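Local coordinates for protein aminotransferase (Streptomyces pactum, PDB 4ZM4) that belongs to the class-III aminotransferases, a family of pyridoxal-5'-phosphate-dependent enzymes, and holds pyridoxal-5'-phosphate in this structure, at residues B[13-17]-B[53-57]; B[141-147]-B[189-195]; B[367-372]-B[417-423]. The protein carries 1 engineered substitution. All coordinates share one frame; numbering follows the deposited sequence.

Contact 1 of 3, residues B[13-17]-B[53-57]; sequences TNAES and RDVED
The first turn of helix 14-22 meets a type I beta turn, D54 to D57, that follows on from strand 51-54. E56 of the turn reaches N14 at the start of the helix. Its OE2 accepts an almost straight hydrogen bond from N14 N at 2.8 Å, through the lone pair that faces away from the other carboxylate oxygen. The E56 chain is extended beyond CG, which carries the carboxylate to this N-H. The same OE2 lies 3.5 Å from T13 CB. A carboxylate at the N-terminal end of a helix would probably favour its negative form.

The N14 side chain is folded back beside its own N, with CG anti to the carbonyl carbon (chi1 -75°). This brings its amide alongside the E56 carboxylate, and the two stack with planes 28° apart. From there ND2 gives a weak hydrogen bond to D54 OD2 at 3.2 Å. The N14 and D54 side chains cross at about a right angle, with their flat groups 69° apart. N14 OD1 comes within 3.3 Å of V55 CG2 and is hydrogen-bonded to V43 N. S17, one turn further on, brings CB to 4.1 Å from V55 CG2. V55 also packs on E98 of the second subunit.

T13 OG1 holds the helix start from its own side. It accepts from E16 N at 3.2 Å, an ST motif. Within the hairpin, R53 NH1 forms a salt bridge with D57 OD1, which also pairs with R45.

The turn links antiparallel strands 51-54 and 59-62. The contact thus sets the N-terminal helix against the tip of a beta hairpin, as in the small N-terminal part of class-III aminotransferases, where a helix precedes an antiparallel meander.

Contact 2 of 3, residues B[141-147]-B[189-195]; sequences TLVVTFE and HTVQLGW
F146, L193 and W195 form the apolar centre of this pairing. F146 CE1 lies 4.0 Å from L193 CD1. W195 comes over one face of the F146 ring near its rim, with CE3 4.1 Å from F146 CG. The pair is edge-to-face: W195 turns its edge to the F146 face, the planes 70° apart, and the F146 ring and the six-membered ring of W195 have centroids 5.6 Å apart. On the same face of the sheet, V144 CG2 meets V191 CG1 at 4.2 Å. Helix 198-208 packs over V144, F146 and L193.

The backbones beneath run parallel, in the register V143 with T190 to F146 with L193. Five N-H...O bonds alternate between them: V143 N to H189 O, V191 N to V143 O, T145 N to V191 O, L193 N to T145 O, and E147 N to L193 O.

V191 O is gripped twice by T145. The T145 N bond is 2.8 Å and the OG1 bond to V191 O is also 2.8 Å. The two donors approach from opposite faces of the carbonyl plane, and OG1 stands well above it. T145 OG1 sits between its N and carbonyl carbon (chi1 61°), which turns it to this oxygen. It also lies 3.4 Å from Q192 CG.

At the polar edge, a water 2.6 Å from E147 OE2 donates to it and is weakly bonded by Q192 NE2. The stronger partners are R388 for E147, and P172 O and R159 for Q192. At the other end, H189 NE2 is hydrogen-bonded to E185 of the second subunit.

Strand 190-193 is the outermost strand here of a seven-stranded sheet in which only 288-292 runs antiparallel to the rest, the hallmark of the large domain of fold-type I pyridoxal-5'-phosphate enzymes.

Contact 3 of 3, residues B[367-372]-B[417-423]; sequences TLMSVA and ALEPWFL
This buried contact is an antiparallel strand pairing, with M369 and W421 as its hydrogen-bonded pair and L368 and F422 as its non-hydrogen-bonded pair. It joins strand 421-422 to the edge of 368-373 in a small three-stranded antiparallel sheet of the C-terminal part of the fold. Backbone bonds run M369 N to W421 O, W421 N to M369 O and L423 N to T367 O.

W421 carries the packing on one side. V371 CG2 sits over its six-membered ring, 3.7 Å from the centroid and 12° off the normal, a CH-pi contact. V371 CG2 is anti to its carbonyl carbon, the branch that faces the ring. M369 stretches out alongside W421, and SD comes obliquely to 4.2 Å from CE3, a Met-aromatic contact. SD also touches L423 CD1. M345 of helix 334-355 packs on M369, W421 and L423.

On the other side L368 CD1 lies 3.4 Å from F422 CE2. E419, in the loop before the strand, touches the bound P3B.

Beyond the strand pairing, A372 CB meets A417 CB of the preceding loop at 3.8 Å. A water joins V371 to W421, donating to V371 O at 2.7 Å and accepting from W421 NE1 at 3.1 Å.

The three contacts follow one another along the chain, and none nests in or crosses another. Contact 1 comes first and closes a 35-residue loop, tying the N-terminal helix to the hairpin of the small four-stranded sheet. Contact 2 closes a 41-residue loop without helix or strand in its modelled part; residues 161-169 are not modelled. It joins the two strands at one edge of the large central sheet. Contact 3 closes 44 residues, 20 of them helical, and completes the three-stranded C-terminal sheet. Contacts 1 and 2 lie on opposite sides of the chain's centre, their own centres 43 Å apart. Contact 3 has its centre 25 Å from each of theirs. It approaches contact 2 more closely, to about 10 Å between nearest atoms.

Contact 1 of 3, residues B[13-17]-B[53-57]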
ATOM      1  N   THR B  13     -22.477  -9.401  20.831  1.00 29.93           N
ATOM      2  CA  THR B  13     -21.770 -10.686  20.476  1.00 30.81           C
ATOM      3  C   THR B  13     -20.842 -10.567  19.260  1.00 28.56           C
ATOM      4  O   THR B  13     -21.051  -9.740  18.376  1.00 27.27           O
ATOM      5  CB  THR B  13     -22.710 -11.866  20.152  1.00 34.35           C
ATOM      6  OG1 THR B  13     -23.524 -11.549  19.023  1.00 37.42           O
ATOM      7  CG2 THR B  13     -23.592 -12.248  21.344  1.00 36.21           C
ATOM      8  N   ASN B  14     -19.835 -11.435  19.214  1.00 27.83           N
ATOM      9  CA  ASN B  14     -18.918 -11.504  18.064  1.00 27.46           C
ATOM     10  C   ASN B  14     -19.649 -11.639  16.728  1.00 25.09           C
ATOM     11  O   ASN B  14     -19.381 -10.901  15.798  1.00 23.75           O
ATOM     12  CB  ASN B  14     -17.937 -12.682  18.219  1.00 27.58           C
ATOM     13  CG  ASN B  14     -16.837 -12.405  19.235  1.00 29.62           C
ATOM     14  OD1 ASN B  14     -16.249 -11.321  19.274  1.00 30.57           O
ATOM     15  ND2 ASN B  14     -16.520 -13.407  20.039  1.00 31.51           N
ATOM     16  N   ALA B  15     -20.571 -12.596  16.659  1.00 25.90           N
ATOM     17  CA  ALA B  15     -21.309 -12.887  15.430  1.00 26.56           C
ATOM     18  C   ALA B  15     -22.145 -11.692  14.985  1.00 29.38           C
ATOM     19  O   ALA B  15     -22.143 -11.345  13.805  1.00 30.80           O
ATOM     20  CB  ALA B  15     -22.192 -14.115  15.600  1.00 26.81           C
ATOM     21  N   GLU B  16     -22.857 -11.085  15.924  1.00 29.71           N
ATOM     22  CA  GLU B  16     -23.695  -9.921  15.627  1.00 32.06           C
ATOM     23  C   GLU B  16     -22.853  -8.725  15.211  1.00 28.85           C
ATOM     24  O   GLU B  16     -23.251  -7.944  14.353  1.00 27.33           O
ATOM     25  CB  GLU B  16     -24.582  -9.542  16.838  1.00 33.70           C
ATOM     26  CG  GLU B  16     -25.784 -10.477  17.044  1.00 36.76           C
ATOM     27  CD  GLU B  16     -26.372 -10.475  18.458  1.00 36.67           C
ATOM     28  OE1 GLU B  16     -25.801  -9.842  19.381  1.00 33.77           O
ATOM     29  OE2 GLU B  16     -27.428 -11.122  18.634  1.00 42.25           O
ATOM     30  N   SER B  17     -21.715  -8.566  15.871  1.00 25.86           N
ATOM     31  CA  SER B  17     -20.844  -7.438  15.604  1.00 26.17           C
ATOM     32  C   SER B  17     -20.194  -7.598  14.237  1.00 24.08           C
ATOM     33  O   SER B  17     -20.082  -6.623  13.491  1.00 25.80           O
ATOM     34  CB  SER B  17     -19.817  -7.280  16.730  1.00 26.69           C
ATOM     35  OG  SER B  17     -18.679  -6.598  16.245  1.00 30.76           O
ATOM     36  N   ARG B  53      -8.508  -8.863  23.040  1.00 32.00           N
ATOM     37  CA  ARG B  53      -9.804  -8.869  23.683  1.00 33.38           C
ATOM     38  C   ARG B  53     -10.925  -8.661  22.692  1.00 29.54           C
ATOM     39  O   ARG B  53     -10.933  -7.718  21.928  1.00 28.24           O
ATOM     40  CB  ARG B  53      -9.987  -8.119  24.995  1.00 37.96           C
ATOM     41  CG  ARG B  53      -9.794  -6.641  25.049  1.00 43.66           C
ATOM     42  CD  ARG B  53     -10.948  -5.997  25.899  1.00 51.13           C
ATOM     43  NE  ARG B  53     -10.809  -4.558  26.000  1.00 54.10           N
ATOM     44  CZ  ARG B  53     -11.557  -3.793  26.793  1.00 58.66           C
ATOM     45  NH1 ARG B  53     -12.473  -4.324  27.608  1.00 58.29           N
ATOM     46  NH2 ARG B  53     -11.366  -2.489  26.775  1.00 56.08           N
ATOM     47  N   ASP B  54     -11.827  -9.630  22.738  1.00 31.37           N
ATOM     48  CA  ASP B  54     -13.183  -9.621  22.156  1.00 34.15           C
ATOM     49  C   ASP B  54     -14.082  -8.418  22.431  1.00 35.58           C
ATOM     50  O   ASP B  54     -13.902  -7.695  23.413  1.00 38.52           O
ATOM     51  CB  ASP B  54     -13.969 -10.801  22.779  1.00 34.77           C
ATOM     52  CG  ASP B  54     -13.894 -12.003  21.971  1.00 35.08           C
ATOM     53  OD1 ASP B  54     -13.283 -11.917  20.888  1.00 37.77           O
ATOM     54  OD2 ASP B  54     -14.404 -13.044  22.418  1.00 34.86           O
ATOM     55  N   VAL B  55     -15.119  -8.296  21.616  1.00 33.20           N
ATOM     56  CA  VAL B  55     -16.247  -7.433  21.943  1.00 33.21           C
ATOM     57  C   VAL B  55     -17.136  -8.013  23.057  1.00 33.14           C
ATOM     58  O   VAL B  55     -17.977  -7.299  23.583  1.00 34.65           O
ATOM     59  CB  VAL B  55     -17.128  -7.138  20.704  1.00 33.37           C
ATOM     60  CG1 VAL B  55     -16.345  -6.365  19.676  1.00 32.85           C
ATOM     61  CG2 VAL B  55     -17.694  -8.422  20.092  1.00 33.83           C
ATOM     62  N   GLU B  56     -16.999  -9.310  23.360  1.00 33.14           N
ATOM     63  CA  GLU B  56     -17.634  -9.948  24.534  1.00 33.42           C
ATOM     64  C   GLU B  56     -16.691  -9.977  25.736  1.00 31.99           C
ATOM     65  O   GLU B  56     -16.908 -10.722  26.684  1.00 33.80           O
ATOM     66  CB  GLU B  56     -18.059 -11.384  24.201  1.00 36.18           C
ATOM     67  CG  GLU B  56     -19.041 -11.514  23.033  1.00 40.28           C
ATOM     68  CD  GLU B  56     -19.285 -12.957  22.606  1.00 41.32           C
ATOM     69  OE1 GLU B  56     -19.018 -13.883  23.402  1.00 45.31           O
ATOM     70  OE2 GLU B  56     -19.737 -13.176  21.462  1.00 42.35           O
ATOM     71  N   ASP B  57     -15.638  -9.162  25.692  1.00 31.53           N
ATOM     72  CA  ASP B  57     -14.585  -9.127  26.710  1.00 28.97           C
ATOM     73  C   ASP B  57     -13.873 -10.472  27.016  1.00 26.71           C
ATOM     74  O   ASP B  57     -13.164 -10.587  27.995  1.00 28.50           O
ATOM     75  CB  ASP B  57     -15.087  -8.438  27.993  1.00 30.08           C
ATOM     76  CG  ASP B  57     -15.360  -6.918  27.803  1.00 31.39           C
ATOM     77  OD1 ASP B  57     -14.561  -6.217  27.119  1.00 32.07           O
ATOM     78  OD2 ASP B  57     -16.366  -6.413  28.370  1.00 30.25           O
TER

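Contact 2 of 3, residues B[141-147]-B[189-195]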
ATOM      1  N   THR B 141      11.890  -9.759 -19.879  1.00 17.79           N
ATOM      2  CA  THR B 141      10.554  -9.694 -19.345  1.00 17.24           C
ATOM      3  C   THR B 141      10.138 -10.887 -18.473  1.00 16.30           C
ATOM      4  O   THR B 141       9.332 -10.721 -17.562  1.00 14.14           O
ATOM      5  CB  THR B 141       9.522  -9.478 -20.468  1.00 19.15           C
ATOM      6  OG1 THR B 141       9.542 -10.597 -21.341  1.00 23.82           O
ATOM      7  CG2 THR B 141       9.846  -8.237 -21.261  1.00 19.75           C
ATOM      8  N   LEU B 142      10.709 -12.069 -18.726  1.00 15.66           N
ATOM      9  CA  LEU B 142      10.270 -13.309 -18.074  1.00 15.28           C
ATOM     10  C   LEU B 142      10.612 -13.361 -16.605  1.00 14.35           C
ATOM     11  O   LEU B 142      11.792 -13.172 -16.220  1.00 16.36           O
ATOM     12  CB  LEU B 142      10.887 -14.488 -18.817  1.00 15.83           C
ATOM     13  CG  LEU B 142      10.484 -15.910 -18.399  1.00 17.66           C
ATOM     14  CD1 LEU B 142       8.969 -16.145 -18.530  1.00 17.55           C
ATOM     15  CD2 LEU B 142      11.242 -16.952 -19.202  1.00 17.23           C
ATOM     16  N   VAL B 143       9.630 -13.650 -15.762  1.00 13.32           N
ATOM     17  CA  VAL B 143       9.873 -13.824 -14.323  1.00 13.47           C
ATOM     18  C   VAL B 143       9.513 -15.240 -13.878  1.00 14.07           C
ATOM     19  O   VAL B 143       8.507 -15.793 -14.332  1.00 15.00           O
ATOM     20  CB  VAL B 143       9.090 -12.801 -13.490  1.00 13.36           C
ATOM     21  CG1 VAL B 143       9.219 -13.064 -11.988  1.00 13.66           C
ATOM     22  CG2 VAL B 143       9.546 -11.389 -13.807  1.00 12.31           C
ATOM     23  N   VAL B 144      10.336 -15.815 -12.996  1.00 13.96           N
ATOM     24  CA  VAL B 144      10.137 -17.164 -12.489  1.00 14.71           C
ATOM     25  C   VAL B 144       9.642 -17.107 -11.040  1.00 15.61           C
ATOM     26  O   VAL B 144      10.179 -16.333 -10.221  1.00 17.94           O
ATOM     27  CB  VAL B 144      11.441 -17.978 -12.511  1.00 14.93           C
ATOM     28  CG1 VAL B 144      11.254 -19.323 -11.815  1.00 14.76           C
ATOM     29  CG2 VAL B 144      11.952 -18.172 -13.953  1.00 15.30           C
ATOM     30  N   THR B 145       8.601 -17.889 -10.749  1.00 15.29           N
ATOM     31  CA  THR B 145       8.070 -18.023  -9.400  1.00 15.83           C
ATOM     32  C   THR B 145       8.065 -19.495  -8.982  1.00 16.48           C
ATOM     33  O   THR B 145       8.283 -20.385  -9.810  1.00 17.83           O
ATOM     34  CB  THR B 145       6.628 -17.513  -9.326  1.00 14.61           C
ATOM     35  OG1 THR B 145       5.810 -18.283 -10.200  1.00 14.15           O
ATOM     36  CG2 THR B 145       6.532 -16.086  -9.725  1.00 14.35           C
ATOM     37  N   PHE B 146       7.806 -19.752  -7.711  1.00 16.48           N
ATOM     38  CA  PHE B 146       7.624 -21.128  -7.246  1.00 16.83           C
ATOM     39  C   PHE B 146       6.215 -21.324  -6.700  1.00 16.85           C
ATOM     40  O   PHE B 146       5.649 -20.441  -6.069  1.00 16.85           O
ATOM     41  CB  PHE B 146       8.685 -21.500  -6.191  1.00 16.95           C
ATOM     42  CG  PHE B 146      10.091 -21.492  -6.729  1.00 16.69           C
ATOM     43  CD1 PHE B 146      10.643 -22.631  -7.290  1.00 16.00           C
ATOM     44  CD2 PHE B 146      10.875 -20.342  -6.653  1.00 17.28           C
ATOM     45  CE1 PHE B 146      11.951 -22.637  -7.744  1.00 16.11           C
ATOM     46  CE2 PHE B 146      12.188 -20.339  -7.149  1.00 17.97           C
ATOM     47  CZ  PHE B 146      12.727 -21.500  -7.682  1.00 16.61           C
ATOM     48  N   GLU B 147       5.697 -22.529  -6.859  1.00 18.28           N
ATOM     49  CA  GLU B 147       4.354 -22.850  -6.443  1.00 17.95           C
ATOM     50  C   GLU B 147       4.174 -22.751  -4.941  1.00 17.73           C
ATOM     51  O   GLU B 147       4.919 -23.359  -4.150  1.00 17.22           O
ATOM     52  CB  GLU B 147       3.965 -24.254  -6.893  1.00 18.97           C
ATOM     53  CG  GLU B 147       2.468 -24.493  -6.723  1.00 20.28           C
ATOM     54  CD  GLU B 147       2.035 -25.852  -7.193  1.00 20.78           C
ATOM     55  OE1 GLU B 147       2.787 -26.818  -6.958  1.00 21.85           O
ATOM     56  OE2 GLU B 147       0.943 -25.946  -7.774  1.00 24.56           O
ATOM     57  N   HIS B 189       4.117 -13.575 -18.961  1.00 19.73           N
ATOM     58  CA  HIS B 189       5.563 -13.485 -18.795  1.00 17.86           C
ATOM     59  C   HIS B 189       5.961 -13.970 -17.407  1.00 17.31           C
ATOM     60  O   HIS B 189       6.964 -13.565 -16.851  1.00 19.50           O
ATOM     61  CB  HIS B 189       6.028 -12.045 -19.076  1.00 17.89           C
ATOM     62  CG  HIS B 189       5.720 -11.582 -20.469  1.00 18.64           C
ATOM     63  ND1 HIS B 189       6.540 -11.852 -21.543  1.00 19.71           N
ATOM     64  CD2 HIS B 189       4.672 -10.897 -20.969  1.00 19.37           C
ATOM     65  CE1 HIS B 189       5.994 -11.388 -22.646  1.00 19.75           C
ATOM     66  NE2 HIS B 189       4.872 -10.774 -22.321  1.00 20.09           N
ATOM     67  N   THR B 190       5.128 -14.809 -16.826  1.00 17.14           N
ATOM     68  CA  THR B 190       5.376 -15.358 -15.532  1.00 16.22           C
ATOM     69  C   THR B 190       5.232 -16.878 -15.602  1.00 18.35           C
ATOM     70  O   THR B 190       4.270 -17.389 -16.126  1.00 18.92           O
ATOM     71  CB  THR B 190       4.390 -14.830 -14.501  1.00 14.77           C
ATOM     72  OG1 THR B 190       4.390 -13.399 -14.503  1.00 12.62           O
ATOM     73  CG2 THR B 190       4.755 -15.336 -13.088  1.00 14.31           C
ATOM     74  N   VAL B 191       6.199 -17.572 -15.002  1.00 18.80           N
ATOM     75  CA  VAL B 191       6.367 -18.997 -15.132  1.00 17.77           C
ATOM     76  C   VAL B 191       6.520 -19.556 -13.702  1.00 18.31           C
ATOM     77  O   VAL B 191       6.880 -18.817 -12.763  1.00 18.93           O
ATOM     78  CB  VAL B 191       7.555 -19.214 -16.119  1.00 17.88           C
ATOM     79  CG1 VAL B 191       8.647 -20.092 -15.583  1.00 18.50           C
ATOM     80  CG2 VAL B 191       7.042 -19.704 -17.494  1.00 17.31           C
ATOM     81  N   GLN B 192       6.282 -20.850 -13.524  1.00 17.02           N
ATOM     82  CA  GLN B 192       6.309 -21.420 -12.196  1.00 16.41           C
ATOM     83  C   GLN B 192       6.943 -22.804 -12.210  1.00 16.78           C
ATOM     84  O   GLN B 192       6.761 -23.562 -13.168  1.00 15.88           O
ATOM     85  CB  GLN B 192       4.898 -21.491 -11.628  1.00 16.14           C
ATOM     86  CG  GLN B 192       4.839 -21.551 -10.130  1.00 16.14           C
ATOM     87  CD  GLN B 192       3.436 -21.517  -9.532  1.00 17.15           C
ATOM     88  OE1 GLN B 192       3.152 -20.651  -8.724  1.00 18.98           O
ATOM     89  NE2 GLN B 192       2.557 -22.425  -9.949  1.00 17.26           N
ATOM     90  N   LEU B 193       7.686 -23.110 -11.133  1.00 17.33           N
ATOM     91  CA  LEU B 193       8.197 -24.430 -10.829  1.00 18.48           C
ATOM     92  C   LEU B 193       7.811 -24.827  -9.406  1.00 18.13           C
ATOM     93  O   LEU B 193       7.413 -24.008  -8.615  1.00 18.72           O
ATOM     94  CB  LEU B 193       9.733 -24.418 -10.826  1.00 21.07           C
ATOM     95  CG  LEU B 193      10.499 -23.833 -11.990  1.00 20.96           C
ATOM     96  CD1 LEU B 193      11.959 -23.787 -11.620  1.00 21.06           C
ATOM     97  CD2 LEU B 193      10.272 -24.695 -13.227  1.00 21.42           C
ATOM     98  N   GLY B 194       8.017 -26.092  -9.070  1.00 17.97           N
ATOM     99  CA  GLY B 194       7.878 -26.575  -7.714  1.00 18.74           C
ATOM    100  C   GLY B 194       9.075 -26.159  -6.858  1.00 20.06           C
ATOM    101  O   GLY B 194      10.224 -26.169  -7.323  1.00 23.01           O
ATOM    102  N   TRP B 195       8.789 -25.830  -5.608  1.00 19.38           N
ATOM    103  CA  TRP B 195       9.779 -25.471  -4.612  1.00 19.54           C
ATOM    104  C   TRP B 195      10.704 -26.661  -4.375  1.00 20.56           C
ATOM    105  O   TRP B 195      10.246 -27.789  -4.422  1.00 24.15           O
ATOM    106  CB  TRP B 195       9.046 -25.126  -3.331  1.00 18.73           C
ATOM    107  CG  TRP B 195       9.867 -24.610  -2.144  1.00 20.60           C
ATOM    108  CD1 TRP B 195       9.674 -24.932  -0.843  1.00 19.67           C
ATOM    109  CD2 TRP B 195      10.930 -23.637  -2.150  1.00 19.18           C
ATOM    110  NE1 TRP B 195      10.533 -24.240  -0.051  1.00 18.11           N
ATOM    111  CE2 TRP B 195      11.318 -23.446  -0.823  1.00 17.84           C
ATOM    112  CE3 TRP B 195      11.583 -22.929  -3.153  1.00 19.69           C
ATOM    113  CZ2 TRP B 195      12.314 -22.582  -0.456  1.00 19.34           C
ATOM    114  CZ3 TRP B 195      12.601 -22.075  -2.790  1.00 19.99           C
ATOM    115  CH2 TRP B 195      12.972 -21.922  -1.452  1.00 19.67           C
TER
HETATM  116  O   HOH W   1       0.015 -24.445  -9.721  1.00 23.23           O

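Contact 3 of 3, residues B[367-372]-B[417-423]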
ATOM      1  N   THR B 367      10.928 -18.279  15.102  1.00 20.15           N
ATOM      2  CA  THR B 367       9.581 -18.057  15.594  1.00 20.36           C
ATOM      3  C   THR B 367       8.524 -18.197  14.493  1.00 23.90           C
ATOM      4  O   THR B 367       7.346 -17.893  14.706  1.00 25.67           O
ATOM      5  CB  THR B 367       9.494 -16.658  16.244  1.00 19.23           C
ATOM      6  OG1 THR B 367      10.132 -15.674  15.414  1.00 15.79           O
ATOM      7  CG2 THR B 367      10.173 -16.680  17.584  1.00 19.21           C
ATOM      8  N   LEU B 368       8.955 -18.606  13.309  1.00 26.31           N
ATOM      9  CA  LEU B 368       8.060 -18.889  12.178  1.00 26.32           C
ATOM     10  C   LEU B 368       7.810 -20.385  12.282  1.00 28.54           C
ATOM     11  O   LEU B 368       8.756 -21.167  12.454  1.00 32.20           O
ATOM     12  CB  LEU B 368       8.781 -18.587  10.897  1.00 27.60           C
ATOM     13  CG  LEU B 368       8.222 -17.735   9.794  1.00 30.72           C
ATOM     14  CD1 LEU B 368       7.577 -16.466  10.293  1.00 35.80           C
ATOM     15  CD2 LEU B 368       9.369 -17.406   8.875  1.00 32.16           C
ATOM     16  N   MET B 369       6.549 -20.786  12.281  1.00 28.55           N
ATOM     17  CA  MET B 369       6.179 -22.136  12.687  1.00 27.70           C
ATOM     18  C   MET B 369       4.863 -22.598  12.014  1.00 26.26           C
ATOM     19  O   MET B 369       3.857 -21.880  12.088  1.00 29.27           O
ATOM     20  CB  MET B 369       6.024 -22.132  14.208  1.00 29.27           C
ATOM     21  CG  MET B 369       5.873 -23.477  14.849  1.00 31.05           C
ATOM     22  SD  MET B 369       5.998 -23.274  16.643  1.00 33.12           S
ATOM     23  CE  MET B 369       5.566 -24.969  17.071  1.00 28.07           C
ATOM     24  N   SER B 370       4.873 -23.794  11.414  1.00 24.17           N
ATOM     25  CA  SER B 370       3.629 -24.449  10.893  1.00 23.68           C
ATOM     26  C   SER B 370       3.299 -25.684  11.742  1.00 23.66           C
ATOM     27  O   SER B 370       4.190 -26.444  12.127  1.00 24.33           O
ATOM     28  CB  SER B 370       3.527 -24.760   9.369  1.00 21.60           C
ATOM     29  OG  SER B 370       4.470 -25.689   8.898  1.00 21.11           O
ATOM     30  N   VAL B 371       2.011 -25.838  12.021  1.00 24.60           N
ATOM     31  CA  VAL B 371       1.465 -26.945  12.801  1.00 25.62           C
ATOM     32  C   VAL B 371       0.234 -27.478  12.083  1.00 26.19           C
ATOM     33  O   VAL B 371      -0.776 -26.794  11.997  1.00 28.23           O
ATOM     34  CB  VAL B 371       1.045 -26.512  14.234  1.00 26.69           C
ATOM     35  CG1 VAL B 371       0.387 -27.672  14.978  1.00 29.59           C
ATOM     36  CG2 VAL B 371       2.238 -26.011  15.021  1.00 24.10           C
ATOM     37  N   ALA B 372       0.339 -28.699  11.565  1.00 27.72           N
ATOM     38  CA  ALA B 372      -0.686 -29.298  10.762  1.00 28.09           C
ATOM     39  C   ALA B 372      -1.006 -30.701  11.261  1.00 29.34           C
ATOM     40  O   ALA B 372      -0.131 -31.527  11.425  1.00 30.71           O
ATOM     41  CB  ALA B 372      -0.239 -29.339   9.297  1.00 29.65           C
ATOM     42  N   ALA B 417      -4.350 -25.169   7.844  1.00 19.57           N
ATOM     43  CA  ALA B 417      -3.151 -25.738   8.438  1.00 19.86           C
ATOM     44  C   ALA B 417      -1.841 -25.202   7.835  1.00 19.08           C
ATOM     45  O   ALA B 417      -0.808 -25.195   8.497  1.00 19.52           O
ATOM     46  CB  ALA B 417      -3.209 -27.260   8.320  1.00 19.61           C
ATOM     47  N   LEU B 418      -1.880 -24.802   6.574  1.00 19.29           N
ATOM     48  CA  LEU B 418      -0.704 -24.294   5.872  1.00 18.55           C
ATOM     49  C   LEU B 418      -0.354 -22.847   6.217  1.00 18.98           C
ATOM     50  O   LEU B 418       0.704 -22.369   5.835  1.00 21.74           O
ATOM     51  CB  LEU B 418      -0.919 -24.397   4.373  1.00 18.83           C
ATOM     52  CG  LEU B 418      -1.185 -25.808   3.829  1.00 18.22           C
ATOM     53  CD1 LEU B 418      -1.638 -25.720   2.396  1.00 18.77           C
ATOM     54  CD2 LEU B 418       0.040 -26.677   3.934  1.00 18.68           C
ATOM     55  N   GLU B 419      -1.207 -22.149   6.952  1.00 19.52           N
ATOM     56  CA  GLU B 419      -0.900 -20.793   7.379  1.00 21.80           C
ATOM     57  C   GLU B 419      -0.085 -20.799   8.683  1.00 21.18           C
ATOM     58  O   GLU B 419      -0.505 -21.357   9.679  1.00 19.68           O
ATOM     59  CB  GLU B 419      -2.178 -19.999   7.569  1.00 25.63           C
ATOM     60  CG  GLU B 419      -2.925 -19.735   6.266  1.00 28.22           C
ATOM     61  CD  GLU B 419      -2.200 -18.777   5.359  1.00 29.56           C
ATOM     62  OE1 GLU B 419      -1.248 -18.098   5.800  1.00 33.57           O
ATOM     63  OE2 GLU B 419      -2.562 -18.712   4.172  1.00 38.45           O
ATOM     64  N   PRO B 420       1.081 -20.152   8.678  1.00 21.32           N
ATOM     65  CA  PRO B 420       1.971 -20.273   9.822  1.00 21.52           C
ATOM     66  C   PRO B 420       1.500 -19.539  11.100  1.00 21.05           C
ATOM     67  O   PRO B 420       0.628 -18.667  11.037  1.00 21.81           O
ATOM     68  CB  PRO B 420       3.279 -19.678   9.293  1.00 21.44           C
ATOM     69  CG  PRO B 420       2.858 -18.688   8.264  1.00 21.91           C
ATOM     70  CD  PRO B 420       1.623 -19.252   7.635  1.00 21.57           C
ATOM     71  N   TRP B 421       2.043 -19.966  12.244  1.00 19.91           N
ATOM     72  CA  TRP B 421       2.040 -19.211  13.509  1.00 19.95           C
ATOM     73  C   TRP B 421       3.236 -18.255  13.512  1.00 21.43           C
ATOM     74  O   TRP B 421       4.338 -18.605  13.032  1.00 23.23           O
ATOM     75  CB  TRP B 421       2.255 -20.177  14.694  1.00 19.98           C
ATOM     76  CG  TRP B 421       1.203 -21.244  14.908  1.00 19.44           C
ATOM     77  CD1 TRP B 421       0.147 -21.543  14.105  1.00 20.28           C
ATOM     78  CD2 TRP B 421       1.155 -22.182  15.992  1.00 20.72           C
ATOM     79  NE1 TRP B 421      -0.555 -22.594  14.627  1.00 19.83           N
ATOM     80  CE2 TRP B 421       0.034 -22.990  15.796  1.00 21.14           C
ATOM     81  CE3 TRP B 421       1.954 -22.404  17.122  1.00 20.69           C
ATOM     82  CZ2 TRP B 421      -0.308 -24.016  16.686  1.00 22.02           C
ATOM     83  CZ3 TRP B 421       1.623 -23.413  17.984  1.00 20.93           C
ATOM     84  CH2 TRP B 421       0.497 -24.196  17.780  1.00 21.95           C
ATOM     85  N   PHE B 422       3.061 -17.092  14.113  1.00 21.93           N
ATOM     86  CA  PHE B 422       4.115 -16.072  14.220  1.00 21.41           C
ATOM     87  C   PHE B 422       4.388 -15.711  15.680  1.00 22.01           C
ATOM     88  O   PHE B 422       3.817 -14.756  16.222  1.00 21.04           O
ATOM     89  CB  PHE B 422       3.683 -14.811  13.474  1.00 21.49           C
ATOM     90  CG  PHE B 422       3.598 -14.992  11.991  1.00 21.97           C
ATOM     91  CD1 PHE B 422       2.415 -15.339  11.393  1.00 20.93           C
ATOM     92  CD2 PHE B 422       4.715 -14.799  11.185  1.00 21.41           C
ATOM     93  CE1 PHE B 422       2.330 -15.448  10.023  1.00 21.65           C
ATOM     94  CE2 PHE B 422       4.621 -14.937   9.821  1.00 19.72           C
ATOM     95  CZ  PHE B 422       3.432 -15.263   9.236  1.00 19.21           C
ATOM     96  N   LEU B 423       5.285 -16.454  16.329  1.00 24.24           N
ATOM     97  CA  LEU B 423       5.560 -16.215  17.775  1.00 23.11           C
ATOM     98  C   LEU B 423       6.328 -14.900  18.007  1.00 22.53           C
ATOM     99  O   LEU B 423       6.907 -14.331  17.083  1.00 23.41           O
ATOM    100  CB  LEU B 423       6.281 -17.404  18.409  1.00 23.36           C
ATOM    101  CG  LEU B 423       5.706 -18.793  18.105  1.00 23.09           C
ATOM    102  CD1 LEU B 423       6.487 -19.856  18.848  1.00 24.66           C
ATOM    103  CD2 LEU B 423       4.230 -18.900  18.460  1.00 22.07           C
TER
HETATM  104  O   HOH W   2       0.160 -23.888  10.692  1.00 18.91           O
HETATM  105  O   HOH W   3      -1.988 -24.495  12.566  1.00 22.78           O